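Local structure of probable UTP--glucose-1-phosphate uridylyltransferase YngB (Bacillus subtilis, 7O2N) at residues A141-Q144 against L145-V148; S161-P164 against E165-S168. The protein catalyses the formation of UDP-glucose and diphosphate from glucose-1-phosphate and UTP, a step towards diglucosyl-diacylglycerol and the glucosylation of wall teichoic acid. All coordinates share one frame; numbering follows the deposited sequence.

Contact 1. Residues A141-Q144 against L145-V148; sequences ALRQ and LMDV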
ATOM      1  N   ALA A 141      -2.769  12.357  20.303  1.00 59.12           N
ATOM      2  CA  ALA A 141      -1.590  13.206  20.410  1.00 59.56           C
ATOM      3  C   ALA A 141      -1.958  14.687  20.347  1.00 60.85           C
ATOM      4  O   ALA A 141      -1.563  15.443  21.229  1.00 55.86           O
ATOM      5  CB  ALA A 141      -0.587  12.833  19.347  1.00 65.49           C
ATOM      6  N   LEU A 142      -2.707  15.091  19.304  1.00 58.19           N
ATOM      7  CA  LEU A 142      -3.025  16.499  19.082  1.00 56.26           C
ATOM      8  C   LEU A 142      -3.830  17.082  20.243  1.00 57.45           C
ATOM      9  O   LEU A 142      -3.546  18.205  20.661  1.00 48.60           O
ATOM     10  CB  LEU A 142      -3.766  16.665  17.753  1.00 56.37           C
ATOM     11  CG  LEU A 142      -4.313  18.059  17.458  1.00 54.29           C
ATOM     12  CD1 LEU A 142      -3.176  19.003  17.098  1.00 52.94           C
ATOM     13  CD2 LEU A 142      -5.321  17.974  16.317  1.00 53.80           C
ATOM     14  N   ARG A 143      -4.818  16.316  20.746  1.00 57.76           N
ATOM     15  CA  ARG A 143      -5.627  16.721  21.888  1.00 59.23           C
ATOM     16  C   ARG A 143      -4.735  17.243  23.009  1.00 60.49           C
ATOM     17  O   ARG A 143      -5.095  18.191  23.685  1.00 61.94           O
ATOM     18  CB  ARG A 143      -6.351  15.517  22.493  1.00 60.86           C
ATOM     19  CG  ARG A 143      -7.288  15.886  23.630  1.00 57.53           C
ATOM     20  CD  ARG A 143      -8.672  15.881  23.033  1.00 76.67           C
ATOM     21  NE  ARG A 143      -9.672  16.501  23.884  1.00 91.23           N
ATOM     22  CZ  ARG A 143      -9.627  17.758  24.311  1.00 96.25           C
ATOM     23  NH1 ARG A 143      -8.622  18.543  23.979  1.00 88.60           N
ATOM     24  NH2 ARG A 143     -10.608  18.231  25.053  1.00113.00           N
ATOM     25  N   GLN A 144      -3.584  16.582  23.200  1.00 61.66           N
ATOM     26  CA  GLN A 144      -2.642  16.893  24.259  1.00 56.04           C
ATOM     27  C   GLN A 144      -2.006  18.261  24.033  1.00 57.62           C
ATOM     28  O   GLN A 144      -1.796  18.982  25.006  1.00 76.54           O
ATOM     29  CB  GLN A 144      -1.569  15.808  24.363  1.00 55.93           C
ATOM     30  CG  GLN A 144      -2.093  14.396  24.633  1.00 52.70           C
ATOM     31  CD  GLN A 144      -0.977  13.374  24.625  1.00 57.31           C
ATOM     32  OE1 GLN A 144       0.211  13.708  24.755  1.00 52.00           O
ATOM     33  NE2 GLN A 144      -1.343  12.106  24.451  1.00 55.93           N
ATOM     34  N   LEU A 145      -1.696  18.605  22.770  1.00 57.77           N
ATOM     35  CA  LEU A 145      -1.181  19.924  22.412  1.00 58.72           C
ATOM     36  C   LEU A 145      -2.235  20.990  22.680  1.00 63.98           C
ATOM     37  O   LEU A 145      -1.893  22.112  23.073  1.00 64.28           O
ATOM     38  CB  LEU A 145      -0.851  19.964  20.918  1.00 58.19           C
ATOM     39  CG  LEU A 145       0.562  19.565  20.528  1.00 63.25           C
ATOM     40  CD1 LEU A 145       0.573  18.093  20.175  1.00 77.57           C
ATOM     41  CD2 LEU A 145       1.027  20.384  19.337  1.00 60.69           C
ATOM     42  N   MET A 146      -3.504  20.621  22.413  1.00 63.83           N
ATOM     43  CA  MET A 146      -4.624  21.544  22.505  1.00 66.72           C
ATOM     44  C   MET A 146      -4.834  21.929  23.973  1.00 72.51           C
ATOM     45  O   MET A 146      -5.199  23.068  24.293  1.00 74.26           O
ATOM     46  CB  MET A 146      -5.908  20.933  21.921  1.00 60.35           C
ATOM     47  CG  MET A 146      -6.063  21.048  20.400  1.00 56.20           C
ATOM     48  SD  MET A 146      -7.216  19.783  19.675  1.00 65.24           S
ATOM     49  CE  MET A 146      -8.783  20.326  20.347  1.00 68.09           C
ATOM     50  N   ASP A 147      -4.563  20.968  24.866  1.00 70.16           N
ATOM     51  CA  ASP A 147      -4.806  21.141  26.287  1.00 63.52           C
ATOM     52  C   ASP A 147      -3.791  22.123  26.860  1.00 61.02           C
ATOM     53  O   ASP A 147      -4.152  22.963  27.687  1.00 65.45           O
ATOM     54  CB  ASP A 147      -4.997  19.792  26.978  1.00 59.18           C
ATOM     55  CG  ASP A 147      -6.304  19.157  26.559  1.00 71.74           C
ATOM     56  OD1 ASP A 147      -6.962  19.726  25.672  1.00 82.83           O
ATOM     57  OD2 ASP A 147      -6.662  18.110  27.114  1.00 85.77           O
ATOM     58  N   VAL A 148      -2.547  22.048  26.375  1.00 56.22           N
ATOM     59  CA  VAL A 148      -1.569  23.056  26.748  1.00 64.26           C
ATOM     60  C   VAL A 148      -1.970  24.406  26.149  1.00 69.28           C
ATOM     61  O   VAL A 148      -1.754  25.441  26.793  1.00 74.92           O
ATOM     62  CB  VAL A 148      -0.093  22.648  26.499  1.00 58.06           C
ATOM     63  CG1 VAL A 148       0.036  21.345  25.721  1.00 62.34           C
ATOM     64  CG2 VAL A 148       0.783  23.753  25.898  1.00 52.44           C
TER

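Contact 2. Residues S161-P164 against E165-S168; sequences SVLP and EDVS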
ATOM      1  N   SER A 161      11.527  12.916  23.030  1.00 66.96           N
ATOM      2  CA  SER A 161      12.980  12.896  22.997  1.00 71.33           C
ATOM      3  C   SER A 161      13.478  11.875  21.972  1.00 75.43           C
ATOM      4  O   SER A 161      12.759  10.960  21.572  1.00 66.84           O
ATOM      5  CB  SER A 161      13.569  12.678  24.362  1.00 70.36           C
ATOM      6  OG  SER A 161      12.602  12.092  25.213  1.00 93.57           O
ATOM      7  N   VAL A 162      14.726  12.056  21.544  1.00 76.19           N
ATOM      8  CA  VAL A 162      15.309  11.160  20.569  1.00 79.71           C
ATOM      9  C   VAL A 162      16.788  10.960  20.912  1.00 78.07           C
ATOM     10  O   VAL A 162      17.371  11.758  21.642  1.00 80.86           O
ATOM     11  CB  VAL A 162      15.032  11.685  19.146  1.00 80.48           C
ATOM     12  CG1 VAL A 162      15.704  13.015  18.842  1.00 72.29           C
ATOM     13  CG2 VAL A 162      15.364  10.647  18.086  1.00103.47           C
ATOM     14  N   LEU A 163      17.383   9.859  20.434  1.00 77.15           N
ATOM     15  CA  LEU A 163      18.787   9.589  20.710  1.00 74.92           C
ATOM     16  C   LEU A 163      19.620  10.638  19.983  1.00 75.77           C
ATOM     17  O   LEU A 163      19.247  11.047  18.890  1.00 78.51           O
ATOM     18  CB  LEU A 163      19.153   8.176  20.241  1.00 72.40           C
ATOM     19  CG  LEU A 163      18.057   7.116  20.363  1.00 88.10           C
ATOM     20  CD1 LEU A 163      18.260   5.987  19.355  1.00 65.86           C
ATOM     21  CD2 LEU A 163      17.939   6.566  21.789  1.00 91.09           C
ATOM     22  N   PRO A 164      20.723  11.143  20.586  1.00 77.88           N
ATOM     23  CA  PRO A 164      21.618  12.102  19.940  1.00 76.84           C
ATOM     24  C   PRO A 164      21.840  12.028  18.431  1.00 84.51           C
ATOM     25  O   PRO A 164      21.928  13.082  17.804  1.00 98.28           O
ATOM     26  CB  PRO A 164      22.952  11.954  20.694  1.00 66.34           C
ATOM     27  CG  PRO A 164      22.601  11.268  22.005  1.00 72.21           C
ATOM     28  CD  PRO A 164      21.124  10.915  21.980  1.00 76.71           C
ATOM     29  N   GLU A 165      21.956  10.818  17.859  1.00 82.05           N
ATOM     30  CA  GLU A 165      22.402  10.713  16.475  1.00 92.00           C
ATOM     31  C   GLU A 165      21.371  11.335  15.542  1.00 93.38           C
ATOM     32  O   GLU A 165      21.745  12.007  14.580  1.00 95.74           O
ATOM     33  CB  GLU A 165      22.737   9.288  16.031  1.00 95.32           C
ATOM     34  CG  GLU A 165      21.709   8.256  16.430  1.00102.02           C
ATOM     35  CD  GLU A 165      21.962   7.649  17.797  1.00112.55           C
ATOM     36  OE1 GLU A 165      21.880   6.412  17.895  1.00124.30           O
ATOM     37  OE2 GLU A 165      22.235   8.410  18.758  1.00112.71           O
ATOM     38  N   ASP A 166      20.091  11.146  15.884  1.00 93.79           N
ATOM     39  CA  ASP A 166      18.980  11.425  14.991  1.00 88.89           C
ATOM     40  C   ASP A 166      18.517  12.873  15.091  1.00 84.54           C
ATOM     41  O   ASP A 166      17.455  13.179  14.566  1.00 90.61           O
ATOM     42  CB  ASP A 166      17.745  10.579  15.305  1.00 82.05           C
ATOM     43  CG  ASP A 166      17.951   9.080  15.415  1.00 85.65           C
ATOM     44  OD1 ASP A 166      18.748   8.513  14.624  1.00 85.47           O
ATOM     45  OD2 ASP A 166      17.284   8.482  16.290  1.00 85.43           O
ATOM     46  N   VAL A 167      19.301  13.765  15.714  1.00 76.76           N
ATOM     47  CA  VAL A 167      18.789  15.105  15.965  1.00 72.09           C
ATOM     48  C   VAL A 167      18.809  15.939  14.683  1.00 73.56           C
ATOM     49  O   VAL A 167      18.085  16.930  14.558  1.00 82.64           O
ATOM     50  CB  VAL A 167      19.474  15.813  17.149  1.00 64.30           C
ATOM     51  CG1 VAL A 167      19.172  15.126  18.470  1.00 60.35           C
ATOM     52  CG2 VAL A 167      20.966  15.971  16.944  1.00 71.46           C
ATOM     53  N   SER A 168      19.623  15.506  13.719  1.00 76.02           N
ATOM     54  CA  SER A 168      19.724  16.199  12.445  1.00 77.33           C
ATOM     55  C   SER A 168      18.571  15.802  11.525  1.00 72.28           C
ATOM     56  O   SER A 168      18.516  16.229  10.381  1.00 77.17           O
ATOM     57  CB  SER A 168      21.054  15.945  11.798  1.00 80.26           C
ATOM     58  OG  SER A 168      22.055  16.784  12.357  1.00 88.98           O
TER

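Contact 1. Residues A141-Q144 against L145-V148
L142 O takes two backbone N-H groups: that of M146 at 3.0 Å, nearly in line with the C=O bond (160° at the oxygen), and, through a weak and strongly bent bond, that of L145. The next turn follows more loosely, with D147 N reaching R143 O and V148 N reaching Q144 O in weak bonds. On the outer side of the helix R143 and D147 form an i to i+4 salt bridge, with R143 NH1 2.6 Å from D147 OD1. R143 CG is anti to the backbone N (chi1 -176°) and the chain then bends at chi2, which brings the guanidinium back over the next turn. Its plane stands 79° from the carboxylate, and D147 OD2 lies over one face of it; the bridge is carried by NH1 and OD1, not by a flat two-pronged pairing. M146 crosses L142 at a slant, its SD 4.0 Å from L142 CG, and its CE ends at an equal distance from R143 NH1. L142 continues inward onto A127, L129 and V208, while L145 lies on R206 and V208. Q144 has its polar end held elsewhere: NE2 bonds to T139 O and OE1 receives the N-H of E249. The arrangement is that of an amphipathic helix packed on the central sheet of a GT-A nucleotidyltransferase, charged pair outward and leucines against the strands.

Contact 2. Residues S161-P164 against E165-S168
E165 brings its carboxylate alongside L163: CG sits between the backbone N and the carbonyl carbon (chi1 46°), the chain bends again at chi2, and OE2 comes to 3.4 Å from L163 CB, the two side chains pointing the same way. At D166 the backbone N-H bonds to L163 O at 3.1 Å, the donor tilted 33° from the carbonyl plane, and this bond closes the turn. The D166 side chain meets V162, with OD2 3.4 Å from V162 CG2 and CB 3.7 Å from the same methyl; OD1 has a long, weak ion pair with K169. Replacing D166 by alanine would remove the carboxylate, which is likely to leave V162 CG2 less covered on that side and K169 without its weak partner. V167 follows with a weak N-H bond to P164 O, its CG2 lying beside that same oxygen. Its CG1 lies 4.1 Å from V162 CG1, an apolar contact across the turn, and the side chain also touches A197. S168 carries the chain onward, its OG bonded to P192 O. Backbone bonds and methyl packing thus shape this 3-10 turn; across it both carboxylates lie against aliphatic carbon, and the charged partner named, K169, is distant and weak.

In the fold
Contact 1 comes first along the chain, on helix 141-152; strand 156-161 then leads directly to contact 2, in the loop before strand 171-175. Their centres are 23 Å apart and their nearest atoms about 11 Å, so they do not touch. The large mixed sheet relates them: the helix rests on strands 125-129, 206-210 and 244-247, and the last two are among the strands paired with 156-161, whose end opens into the loop. Contact 1 is mostly buried, its centre about 13 Å from the centre of the chain; contact 2 lies at the surface, its centre about 19 Å from the same point. Both belong to the nucleotidyltransferase domain, one packing against the sheet, the other turning the chain between two of its strands.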